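Local coordinates for protein cellulose 1,4-beta-cellobiosidase (Thermobifida fusca, PDB 4JJJ) that probably hydrolyses 1,4-beta-glucosidic bonds of cellulose to release cellobiose, this chain being the glycoside hydrolase family 48 catalytic domain of a longer protein, at residues 91-96 against 215-220; 182-187 against 582-587; 413-418 against 467-472. The protein carries 1 engineered substitution. One frame throughout, in Å; residues are numbered along the deposited sequence.

Overall arrangement
All three contacts are largely buried, but they sit apart in the fold: the centres of contact 1 and contact 3 are 36 Å from each other, on opposite sides of the chain's centre, and lie about 26 and 25 Å, respectively, from that of contact 2. Contact 3 is nested within the chain loop closed by contact 2, whereas the segments of contacts 1 and 2 alternate in sequence. None of the three shares a helix or strand with another. Their chemistry differs accordingly: contact 1 lays a loop on a sheet strand through an indole, contact 2 packs two loops by apolar groups beside a calcium site, and contact 3 pairs backbones next to bound sugar.

Contact 1 of 3, residues 91-96 against 215-220; sequences QPTNSA and KQWRYT. With BGC (beta-D-glucopyranose), chain D.
Gln91 and Trp217 mark the closest backbone approach, with CA atoms 6.8 Å apart, so the loop 91-96 meets strand 216-220 through the Trp217 and Tyr219 side chains, without strand pairing. The CB atoms of Trp217 and Tyr219 point to the loop, while those of Gln216 and Arg218 point away. Trp217 carries most of the contact. Its CG stands between the backbone N and the carbonyl carbon (chi1 50°), and the indole beyond it offers one face to the loop. Gln91 CA lies 3.7 Å from the centroid of the six-membered ring and only 5° off its normal, a CH-pi contact; Pro92 CD makes a second one above the five-membered ring, offset toward the rim and 3.4 Å from Trp217 NE1. The rim is gripped as well. Trp217 NE1 donates to Thr93 OG1 at 2.9 Å with an N-H...O angle of 147°, the acceptor lying in the ring plane, and that hydroxyl is also hydrogen-bonded to Ser306 O. Asn94 OD1 meets the ring edge 3.6 Å from Trp217 CH2 and is hydrogen-bonded to Arg316 NH2, while Asn94 ND2 donates to Gln91 OE1 at 3.0 Å. Gln91 is held further by Pro86 O, Ile143 O and Trp303 NE1. Tyr219 adds CE2, 4.1 Å from Gln91 CB, and its OH bonds to Asp90 O. Strand 216-220 lies inside a four-stranded antiparallel sheet, between strands 192-193 and 302-306; the loop covers one face of this strand, whereas Arg218 and Thr220 belong to the glycan pocket, with Thr220 OG1 3.0 Å from O2 of a bound glucose.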
loop_
_atom_site.group_PDB
_atom_site.type_symbol
_atom_site.label_atom_id
_atom_site.label_comp_id
_atom_site.label_asym_id
_atom_site.label_seq_id
_atom_site.Cartn_x
_atom_site.Cartn_y
_atom_site.Cartn_z
ATOM N N GLN A 91 -0.872 -0.956 -21.339
ATOM C CA GLN A 91 -2.338 -0.906 -21.213
ATOM C C GLN A 91 -2.960 -0.414 -22.525
ATOM O O GLN A 91 -3.468 0.687 -22.667
ATOM C CB GLN A 91 -2.781 -0.025 -20.020
ATOM C CG GLN A 91 -2.201 1.386 -20.062
ATOM C CD GLN A 91 -2.836 2.298 -19.026
ATOM O OE1 GLN A 91 -4.054 2.322 -18.892
ATOM N NE2 GLN A 91 -2.029 3.094 -18.323
ATOM N N PRO A 92 -2.914 -1.296 -23.564
ATOM C CA PRO A 92 -3.180 -0.768 -24.941
ATOM C C PRO A 92 -4.615 -0.664 -25.423
ATOM O O PRO A 92 -4.858 0.069 -26.429
ATOM C CB PRO A 92 -2.435 -1.823 -25.796
ATOM C CG PRO A 92 -2.486 -3.093 -25.011
ATOM C CD PRO A 92 -2.206 -2.571 -23.575
ATOM N N THR A 93 -5.569 -1.279 -24.703
ATOM C CA THR A 93 -6.940 -1.395 -25.248
ATOM C C THR A 93 -8.011 -0.744 -24.347
ATOM O O THR A 93 -9.129 -1.202 -24.316
ATOM C CB THR A 93 -7.246 -2.851 -25.541
ATOM O OG1 THR A 93 -7.024 -3.658 -24.384
ATOM C CG2 THR A 93 -6.439 -3.372 -26.662
ATOM N N ASN A 94 -7.705 0.364 -23.697
ATOM C CA ASN A 94 -8.724 1.059 -22.927
ATOM C C ASN A 94 -9.861 1.620 -23.825
ATOM O O ASN A 94 -10.938 1.905 -23.341
ATOM C CB ASN A 94 -8.150 2.210 -22.101
ATOM C CG ASN A 94 -7.329 1.729 -20.920
ATOM O OD1 ASN A 94 -7.886 1.287 -19.899
ATOM N ND2 ASN A 94 -6.047 1.887 -21.027
ATOM N N SER A 95 -9.646 1.756 -25.117
ATOM C CA SER A 95 -10.763 2.275 -25.990
ATOM C C SER A 95 -11.968 1.393 -25.999
ATOM O O SER A 95 -13.085 1.859 -26.348
ATOM C CB SER A 95 -10.301 2.492 -27.446
ATOM O OG SER A 95 -10.019 1.242 -28.048
ATOM N N ALA A 96 -11.775 0.135 -25.702
ATOM C CA ALA A 96 -12.867 -0.825 -25.611
ATOM C C ALA A 96 -13.690 -0.722 -24.343
ATOM O O ALA A 96 -14.706 -1.397 -24.242
ATOM C CB ALA A 96 -12.363 -2.236 -25.756
ATOM N N LYS A 215 -5.896 -13.704 -24.201
ATOM C CA LYS A 215 -4.661 -12.976 -23.778
ATOM C C LYS A 215 -5.083 -11.578 -23.341
ATOM O O LYS A 215 -5.952 -10.961 -23.997
ATOM C CB LYS A 215 -3.704 -12.907 -24.944
ATOM C CG LYS A 215 -3.245 -14.294 -25.374
ATOM C CD LYS A 215 -2.325 -14.219 -26.531
ATOM C CE LYS A 215 -1.851 -15.618 -26.977
ATOM N NZ LYS A 215 -0.852 -15.474 -28.074
ATOM N N GLN A 216 -4.488 -11.061 -22.246
ATOM C CA GLN A 216 -5.019 -9.806 -21.625
ATOM C C GLN A 216 -3.992 -9.269 -20.637
ATOM O O GLN A 216 -2.994 -9.945 -20.262
ATOM C CB GLN A 216 -6.281 -10.175 -20.854
ATOM C CG GLN A 216 -6.051 -11.155 -19.712
ATOM C CD GLN A 216 -7.358 -11.545 -19.091
ATOM O OE1 GLN A 216 -7.737 -11.070 -18.001
ATOM N NE2 GLN A 216 -8.100 -12.394 -19.764
ATOM N N TRP A 217 -4.224 -8.015 -20.299
ATOM C CA TRP A 217 -3.407 -7.301 -19.301
ATOM C C TRP A 217 -4.367 -6.856 -18.220
ATOM O O TRP A 217 -5.550 -6.602 -18.430
ATOM C CB TRP A 217 -2.766 -6.080 -19.996
ATOM C CG TRP A 217 -3.664 -5.170 -20.788
ATOM C CD1 TRP A 217 -4.045 -5.283 -22.051
ATOM C CD2 TRP A 217 -4.392 -4.065 -20.243
ATOM N NE1 TRP A 217 -4.941 -4.310 -22.402
ATOM C CE2 TRP A 217 -5.173 -3.519 -21.290
ATOM C CE3 TRP A 217 -4.425 -3.476 -18.973
ATOM C CZ2 TRP A 217 -6.010 -2.389 -21.091
ATOM C CZ3 TRP A 217 -5.254 -2.366 -18.771
ATOM C CH2 TRP A 217 -6.037 -1.845 -19.802
ATOM N N ARG A 218 -3.804 -6.643 -17.007
ATOM C CA ARG A 218 -4.511 -6.022 -15.938
ATOM C C ARG A 218 -3.483 -5.478 -14.911
ATOM O O ARG A 218 -2.421 -6.086 -14.770
ATOM C CB ARG A 218 -5.465 -6.957 -15.223
ATOM C CG ARG A 218 -4.893 -8.280 -14.724
ATOM C CD ARG A 218 -5.187 -9.392 -15.748
ATOM N NE ARG A 218 -4.851 -10.709 -15.143
ATOM C CZ ARG A 218 -3.693 -11.335 -15.241
ATOM N NH1 ARG A 218 -2.688 -10.803 -15.940
ATOM N NH2 ARG A 218 -3.561 -12.452 -14.611
ATOM N N TYR A 219 -3.856 -4.400 -14.232
ATOM C CA TYR A 219 -2.962 -3.724 -13.281
ATOM C C TYR A 219 -3.799 -3.437 -12.045
ATOM O O TYR A 219 -4.991 -3.335 -12.111
ATOM C CB TYR A 219 -2.367 -2.410 -13.864
ATOM C CG TYR A 219 -1.563 -2.743 -15.097
ATOM C CD1 TYR A 219 -0.328 -3.413 -15.010
ATOM C CD2 TYR A 219 -2.098 -2.568 -16.375
ATOM C CE1 TYR A 219 0.371 -3.792 -16.173
ATOM C CE2 TYR A 219 -1.397 -2.912 -17.511
ATOM C CZ TYR A 219 -0.178 -3.601 -17.405
ATOM O OH TYR A 219 0.559 -4.107 -18.513
ATOM N N THR A 220 -3.125 -3.232 -10.926
ATOM C CA THR A 220 -3.738 -2.891 -9.690
ATOM C C THR A 220 -3.015 -1.754 -9.021
ATOM O O THR A 220 -1.819 -1.799 -8.822
ATOM C CB THR A 220 -3.736 -4.007 -8.701
ATOM O OG1 THR A 220 -4.219 -5.239 -9.310
ATOM C CG2 THR A 220 -4.640 -3.665 -7.514
HETATM C C2 BGC D . -3.974 -7.266 -6.108
HETATM C C3 BGC D . -5.284 -7.308 -6.807
HETATM C C4 BGC D . -6.395 -7.959 -5.966
HETATM C C5 BGC D . -6.347 -7.255 -4.586
HETATM C C6 BGC D . -7.458 -7.827 -3.716
HETATM C C1 BGC D . -4.146 -6.605 -4.751
HETATM O O2 BGC D . -3.010 -6.604 -6.888
HETATM O O3 BGC D . -5.059 -7.955 -8.007
HETATM O O4 BGC D . -7.709 -7.663 -6.514
HETATM O O5 BGC D . -5.071 -7.323 -3.955
HETATM O O6 BGC D . -7.014 -9.122 -3.260
#

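Contact 2 of 3, residues 182-187 against 582-587; sequences SVWETI and ATFLSI. With CA (calcium ion), chain E.
Trp184 turns the edge of its indole to the face of Phe584, a T-shaped pair whose centroids, taken on the six-membered ring, are 5.0 Å apart with planes at 55°. Trp184 CE3 does the touching, 3.9 Å above the centre of the Phe584 ring plane. Phe584 reaches it with CG anti to the backbone N (chi1 174°). Trp184 O also lies 3.5 Å from Phe584 CD2, and Val183 O meets that ring's edge. Farther along, Ile587 crosses Ile187 at about a right angle; with CG1 between backbone N and carbonyl carbon (chi1 60°), its CD1 lies 4.1 Å from Ile187 CG1 and near Thr186 O.

The type I turn from Ser182 to Glu185 folds back on the carboxylate: Ser182 N donates to the anti lone pair of Glu185 OE1 at 2.8 Å, and Ser182 OG donates to OE1 from above the carboxylate plane while accepting from Trp184 N, an ST turn. Both oxygens chelate calcium, Glu185 OE1 at 2.4 Å and OE2 at 2.6 Å from the ion, with Arg180 O, Asp408, Glu560 and two waters completing the site. Dispersion and ring electrostatics thus join the loops, while the buried carboxylate charge is probably offset by the calcium ion.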
loop_
_atom_site.group_PDB
_atom_site.type_symbol
_atom_site.label_atom_id
_atom_site.label_comp_id
_atom_site.label_asym_id
_atom_site.label_seq_id
_atom_site.Cartn_x
_atom_site.Cartn_y
_atom_site.Cartn_z
ATOM N N SER A 182 -2.524 -15.590 1.971
ATOM C CA SER A 182 -1.396 -14.821 2.463
ATOM C C SER A 182 -0.270 -14.705 1.399
ATOM O O SER A 182 -0.327 -15.259 0.300
ATOM C CB SER A 182 -0.863 -15.519 3.625
ATOM O OG SER A 182 0.007 -16.621 3.265
ATOM N N VAL A 183 0.737 -13.887 1.756
ATOM C CA VAL A 183 1.961 -13.711 0.911
ATOM C C VAL A 183 2.582 -15.042 0.575
ATOM O O VAL A 183 3.267 -15.225 -0.438
ATOM C CB VAL A 183 2.938 -12.766 1.659
ATOM C CG1 VAL A 183 3.393 -13.388 2.972
ATOM C CG2 VAL A 183 4.062 -12.310 0.731
ATOM N N TRP A 184 2.391 -16.047 1.467
ATOM C CA TRP A 184 2.982 -17.415 1.315
ATOM C C TRP A 184 2.207 -18.282 0.340
ATOM O O TRP A 184 2.713 -19.337 -0.012
ATOM C CB TRP A 184 3.046 -18.112 2.637
ATOM C CG TRP A 184 3.818 -17.388 3.647
ATOM C CD1 TRP A 184 3.326 -16.474 4.541
ATOM C CD2 TRP A 184 5.222 -17.309 3.713
ATOM N NE1 TRP A 184 4.384 -15.912 5.262
ATOM C CE2 TRP A 184 5.559 -16.411 4.759
ATOM C CE3 TRP A 184 6.243 -17.977 3.057
ATOM C CZ2 TRP A 184 6.903 -16.111 5.086
ATOM C CZ3 TRP A 184 7.559 -17.690 3.393
ATOM C CH2 TRP A 184 7.874 -16.813 4.398
ATOM N N GLU A 185 0.992 -17.849 -0.055
ATOM C CA GLU A 185 -0.000 -18.730 -0.722
ATOM C C GLU A 185 -0.384 -18.307 -2.094
ATOM O O GLU A 185 -1.294 -18.864 -2.658
ATOM C CB GLU A 185 -1.218 -18.871 0.197
ATOM C CG GLU A 185 -0.942 -19.609 1.537
ATOM C CD GLU A 185 -2.003 -19.445 2.558
ATOM O OE1 GLU A 185 -2.465 -18.329 2.752
ATOM O OE2 GLU A 185 -2.390 -20.392 3.232
ATOM N N THR A 186 0.328 -17.328 -2.691
ATOM C CA THR A 186 0.025 -16.796 -4.014
ATOM C C THR A 186 0.813 -17.578 -5.084
ATOM O O THR A 186 1.803 -18.265 -4.792
ATOM C CB THR A 186 0.522 -15.330 -4.137
ATOM O OG1 THR A 186 1.974 -15.353 -3.874
ATOM C CG2 THR A 186 -0.220 -14.457 -3.111
ATOM N N ILE A 187 0.384 -17.423 -6.317
ATOM C CA ILE A 187 1.112 -17.897 -7.498
ATOM C C ILE A 187 1.453 -16.600 -8.298
ATOM O O ILE A 187 0.604 -15.994 -8.963
ATOM C CB ILE A 187 0.298 -18.922 -8.340
ATOM C CG1 ILE A 187 -0.055 -20.120 -7.458
ATOM C CG2 ILE A 187 1.079 -19.224 -9.599
ATOM C CD1 ILE A 187 -1.124 -20.975 -8.067
ATOM N N ALA A 582 2.587 -28.505 -4.854
ATOM C CA ALA A 582 3.592 -27.470 -4.839
ATOM C C ALA A 582 3.612 -26.707 -3.539
ATOM O O ALA A 582 2.684 -26.739 -2.728
ATOM C CB ALA A 582 3.429 -26.575 -6.027
ATOM N N THR A 583 4.708 -25.980 -3.336
ATOM C CA THR A 583 4.902 -25.159 -2.119
ATOM C C THR A 583 5.368 -23.788 -2.589
ATOM O O THR A 583 5.709 -23.554 -3.765
ATOM C CB THR A 583 5.929 -25.704 -1.175
ATOM O OG1 THR A 583 7.190 -25.641 -1.887
ATOM C CG2 THR A 583 5.595 -27.140 -0.642
ATOM N N PHE A 584 5.308 -22.830 -1.684
ATOM C CA PHE A 584 5.894 -21.478 -1.947
ATOM C C PHE A 584 7.294 -21.584 -2.554
ATOM O O PHE A 584 7.625 -20.890 -3.541
ATOM C CB PHE A 584 5.904 -20.688 -0.608
ATOM C CG PHE A 584 6.609 -19.333 -0.678
ATOM C CD1 PHE A 584 7.987 -19.229 -0.549
ATOM C CD2 PHE A 584 5.872 -18.186 -0.916
ATOM C CE1 PHE A 584 8.615 -18.014 -0.587
ATOM C CE2 PHE A 584 6.505 -16.965 -1.005
ATOM C CZ PHE A 584 7.870 -16.890 -0.840
ATOM N N LEU A 585 8.107 -22.432 -1.960
ATOM C CA LEU A 585 9.452 -22.637 -2.422
ATOM C C LEU A 585 9.541 -23.366 -3.742
ATOM O O LEU A 585 10.338 -22.960 -4.603
ATOM C CB LEU A 585 10.294 -23.358 -1.376
ATOM C CG LEU A 585 11.696 -23.708 -1.828
ATOM C CD1 LEU A 585 12.532 -22.466 -1.980
ATOM C CD2 LEU A 585 12.313 -24.674 -0.829
ATOM N N SER A 586 8.705 -24.378 -3.946
ATOM C CA SER A 586 8.819 -25.132 -5.170
ATOM C C SER A 586 8.445 -24.371 -6.437
ATOM O O SER A 586 8.926 -24.716 -7.558
ATOM C CB SER A 586 8.080 -26.497 -5.100
ATOM O OG SER A 586 6.724 -26.335 -5.380
ATOM N N ILE A 587 7.680 -23.268 -6.332
ATOM C CA ILE A 587 7.419 -22.431 -7.484
ATOM C C ILE A 587 8.245 -21.148 -7.469
ATOM O O ILE A 587 8.027 -20.239 -8.295
ATOM C CB ILE A 587 5.937 -22.089 -7.656
ATOM C CG1 ILE A 587 5.275 -21.330 -6.481
ATOM C CG2 ILE A 587 5.168 -23.341 -7.837
ATOM C CD1 ILE A 587 3.979 -20.673 -6.850
HETATM CA CA CA E . -4.180 -18.827 4.320
HETATM O O HOH W 1 -6.007 -18.508 6.018
HETATM O O HOH W 2 -5.592 -20.364 3.256
#

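Contact 3 of 3, residues 413-418 against 467-472; sequences NWFGFQ and SDLEWS. With ZN (zinc ion), chain B; BGC (beta-D-glucopyranose), chain C; BGC (beta-D-glucopyranose), chain F.
Asn413 carries CG anti to its carbonyl carbon (chi1 -75°), which sets the amide carbon CG 3.2 Å from Leu469 O, while Trp414 has CG anti to the backbone N (chi1 -176°), from where the indole lies over Gly416 CA. The backbones form a single bridge, Trp414 with Asp468. Leu469 N donates to an in-plane lone pair of Asn413 O at 2.7 Å, and Phe415 N donates to Ser467 O at 2.8 Å, almost straight at 171°. These bonds flank Trp414 and Asp468, which are therefore an antiparallel non-hydrogen-bonded pair. The Asn413 amide works through water: OD1 accepts from a water that in turn accepts from Trp471 N, and also meets the Trp471 ring edge at CD1.

In fold terms, the lead-in to helix 416-432, within an (alpha/alpha)6 architecture, is joined here to strand 465-473, whose antiparallel partner is 488-496. Gln418, near the start of the helix, sets CG against Leu469 CD1 and comes tip to tip with Trp471, NE2 3.8 Å from CZ2; its OE1 is bonded to Ile373 N and Trp444 NE1. The Trp414 indole is sandwiched. Gly416 CA sits 3.3 Å above the centre of the ring plane of Trp414, and over the opposite face O3 of the chain C glucose lies 3.9 Å from Trp414 CD2, with the chain F glucose toward the rim. Phe417 CZ lies 3.7 Å from C6 of the chain F glucose. Trp414 and Phe417 line the glycan pocket together with Trp420 and Glu51, the predicted proton donor. Asp468 OD2 approaches a zinc ion, a tentative and probably partly occupied site, since a second Asp468 conformer is deposited.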
loop_
_atom_site.group_PDB
_atom_site.type_symbol
_atom_site.label_atom_id
_atom_site.label_comp_id
_atom_site.label_asym_id
_atom_site.label_seq_id
_atom_site.Cartn_x
_atom_site.Cartn_y
_atom_site.Cartn_z
ATOM N N ASN A 413 -3.512 -5.687 12.499
ATOM C CA ASN A 413 -2.728 -6.065 13.676
ATOM C C ASN A 413 -1.334 -5.374 13.682
ATOM O O ASN A 413 -0.665 -5.293 14.687
ATOM C CB ASN A 413 -2.617 -7.551 13.696
ATOM C CG ASN A 413 -3.912 -8.235 14.143
ATOM O OD1 ASN A 413 -4.978 -7.625 14.247
ATOM N ND2 ASN A 413 -3.815 -9.549 14.375
ATOM N N TRP A 414 -0.841 -4.943 12.510
ATOM C CA TRP A 414 0.508 -4.237 12.473
ATOM C C TRP A 414 0.416 -2.834 12.906
ATOM O O TRP A 414 -0.348 -2.040 12.311
ATOM C CB TRP A 414 0.955 -4.291 11.030
ATOM C CG TRP A 414 2.342 -3.715 10.864
ATOM C CD1 TRP A 414 3.461 -4.018 11.623
ATOM C CD2 TRP A 414 2.776 -2.826 9.822
ATOM N NE1 TRP A 414 4.533 -3.302 11.170
ATOM C CE2 TRP A 414 4.152 -2.567 10.061
ATOM C CE3 TRP A 414 2.123 -2.142 8.809
ATOM C CZ2 TRP A 414 4.867 -1.721 9.226
ATOM C CZ3 TRP A 414 2.822 -1.326 8.004
ATOM C CH2 TRP A 414 4.194 -1.100 8.217
ATOM N N PHE A 415 1.163 -2.491 13.957
ATOM C CA PHE A 415 1.244 -1.119 14.445
ATOM C C PHE A 415 1.733 -0.119 13.415
ATOM O O PHE A 415 1.390 1.055 13.573
ATOM C CB PHE A 415 2.061 -1.029 15.715
ATOM C CG PHE A 415 2.178 0.324 16.308
ATOM C CD1 PHE A 415 1.179 0.880 17.126
ATOM C CD2 PHE A 415 3.289 1.072 16.063
ATOM C CE1 PHE A 415 1.297 2.123 17.708
ATOM C CE2 PHE A 415 3.430 2.330 16.611
ATOM C CZ PHE A 415 2.435 2.849 17.465
ATOM N N GLY A 416 2.438 -0.577 12.427
ATOM C CA GLY A 416 2.897 0.345 11.376
ATOM C C GLY A 416 1.776 1.145 10.767
ATOM O O GLY A 416 1.953 2.318 10.428
ATOM N N PHE A 417 0.586 0.566 10.581
ATOM C CA PHE A 417 -0.449 1.330 9.944
ATOM C C PHE A 417 -0.948 2.459 10.827
ATOM O O PHE A 417 -1.424 3.481 10.360
ATOM C CB PHE A 417 -1.607 0.401 9.600
ATOM C CG PHE A 417 -1.466 -0.382 8.342
ATOM C CD1 PHE A 417 -1.126 0.233 7.139
ATOM C CD2 PHE A 417 -1.592 -1.738 8.384
ATOM C CE1 PHE A 417 -1.040 -0.524 5.941
ATOM C CE2 PHE A 417 -1.479 -2.461 7.233
ATOM C CZ PHE A 417 -1.217 -1.861 6.031
ATOM N N GLN A 418 -0.812 2.297 12.156
ATOM C CA GLN A 418 -1.187 3.366 13.111
ATOM C C GLN A 418 -0.387 4.619 12.828
ATOM O O GLN A 418 -0.946 5.714 12.659
ATOM C CB GLN A 418 -0.921 3.031 14.554
ATOM C CG GLN A 418 -1.719 1.867 15.140
ATOM C CD GLN A 418 -3.158 2.145 15.177
ATOM O OE1 GLN A 418 -3.624 3.199 15.759
ATOM N NE2 GLN A 418 -3.958 1.267 14.562
ATOM N N SER A 467 4.568 -3.306 17.976
ATOM C CA SER A 467 4.618 -4.093 16.794
ATOM C C SER A 467 3.273 -4.746 16.480
ATOM O O SER A 467 2.579 -4.347 15.531
ATOM C CB SER A 467 5.753 -5.144 16.879
ATOM O OG SER A 467 5.644 -6.001 15.735
ATOM N N ASP A 468 2.812 -5.669 17.311
ATOM C CA ASP A 468 1.565 -6.394 17.027
ATOM C C ASP A 468 0.470 -5.937 17.942
ATOM O O ASP A 468 0.681 -5.784 19.173
ATOM C CB ASP A 468 1.799 -7.914 17.190
ATOM C CG ASP A 468 0.695 -8.762 16.634
ATOM O OD1 ASP A 468 0.157 -8.496 15.515
ATOM O OD2 ASP A 468 0.433 -9.799 17.319
ATOM N N LEU A 469 -0.717 -5.758 17.371
ATOM C CA LEU A 469 -1.875 -5.312 18.070
ATOM C C LEU A 469 -2.950 -6.427 18.034
ATOM O O LEU A 469 -3.032 -7.176 17.068
ATOM C CB LEU A 469 -2.459 -4.096 17.403
ATOM C CG LEU A 469 -1.535 -2.884 17.273
ATOM C CD1 LEU A 469 -2.204 -1.763 16.598
ATOM C CD2 LEU A 469 -0.981 -2.430 18.616
ATOM N N GLU A 470 -3.749 -6.512 19.110
ATOM C CA GLU A 470 -4.888 -7.412 19.200
ATOM C C GLU A 470 -6.155 -6.606 19.483
ATOM O O GLU A 470 -6.222 -5.844 20.500
ATOM C CB GLU A 470 -4.732 -8.429 20.328
ATOM C CG GLU A 470 -5.878 -9.469 20.375
ATOM C CD GLU A 470 -5.895 -10.550 19.315
ATOM O OE1 GLU A 470 -4.896 -10.690 18.610
ATOM O OE2 GLU A 470 -6.918 -11.252 19.180
ATOM N N TRP A 471 -7.114 -6.704 18.575
ATOM C CA TRP A 471 -8.329 -5.916 18.602
ATOM C C TRP A 471 -9.507 -6.803 19.139
ATOM O O TRP A 471 -9.540 -8.009 18.963
ATOM C CB TRP A 471 -8.687 -5.553 17.163
ATOM C CG TRP A 471 -7.699 -4.600 16.582
ATOM C CD1 TRP A 471 -6.587 -4.860 15.835
ATOM C CD2 TRP A 471 -7.683 -3.155 16.855
ATOM N NE1 TRP A 471 -5.834 -3.678 15.607
ATOM C CE2 TRP A 471 -6.512 -2.628 16.207
ATOM C CE3 TRP A 471 -8.535 -2.306 17.520
ATOM C CZ2 TRP A 471 -6.168 -1.295 16.290
ATOM C CZ3 TRP A 471 -8.225 -0.969 17.526
ATOM C CH2 TRP A 471 -7.057 -0.491 16.994
ATOM N N SER A 472 -10.459 -6.130 19.747
ATOM C CA SER A 472 -11.641 -6.750 20.188
ATOM C C SER A 472 -12.787 -5.760 20.164
ATOM O O SER A 472 -12.591 -4.573 20.300
ATOM C CB SER A 472 -11.463 -7.414 21.549
ATOM O OG SER A 472 -11.105 -6.482 22.531
HETATM ZN ZN ZN B . -1.022 -11.096 16.843
HETATM C C2 BGC C . 5.282 -6.426 9.687
HETATM C C3 BGC C . 5.169 -6.267 8.176
HETATM C C4 BGC C . 6.129 -5.169 7.671
HETATM C C5 BGC C . 7.563 -5.238 8.231
HETATM C C6 BGC C . 8.375 -3.966 7.983
HETATM C C1 BGC C . 6.725 -6.535 10.118
HETATM O O1 BGC C . 6.719 -6.606 11.582
HETATM O O2 BGC C . 4.511 -7.638 9.985
HETATM O O3 BGC C . 3.826 -5.955 7.794
HETATM O O4 BGC C . 6.243 -5.173 6.246
HETATM O O5 BGC C . 7.525 -5.424 9.646
HETATM O O6 BGC C . 7.861 -2.846 8.657
HETATM C C2 BGC F . 6.085 -4.028 4.189
HETATM C C3 BGC F . 5.369 -2.933 3.401
HETATM C C4 BGC F . 3.828 -3.062 3.575
HETATM C C5 BGC F . 3.420 -3.239 5.059
HETATM C C6 BGC F . 1.945 -3.542 5.172
HETATM C C1 BGC F . 5.631 -4.072 5.636
HETATM O O2 BGC F . 7.485 -3.784 4.184
HETATM O O3 BGC F . 5.780 -3.056 2.017
HETATM O O4 BGC F . 3.210 -1.890 3.004
HETATM O O5 BGC F . 4.208 -4.299 5.615
HETATM O O6 BGC F . 1.607 -4.704 4.439
HETATM O O HOH W 3 -6.627 -8.397 16.361
HETATM O O HOH W 4 -5.684 -11.388 15.767
HETATM O O HOH W 5 -1.248 -10.550 14.540
HETATM O O HOH W 6 -2.272 -9.590 17.408
HETATM O O HOH W 7 -0.664 -10.800 16.530
HETATM O O HOH W 8 -0.422 -11.762 15.041
HETATM O O HOH W 9 -0.993 -12.445 18.674
HETATM O O HOH W 10 -2.709 -12.861 16.617
#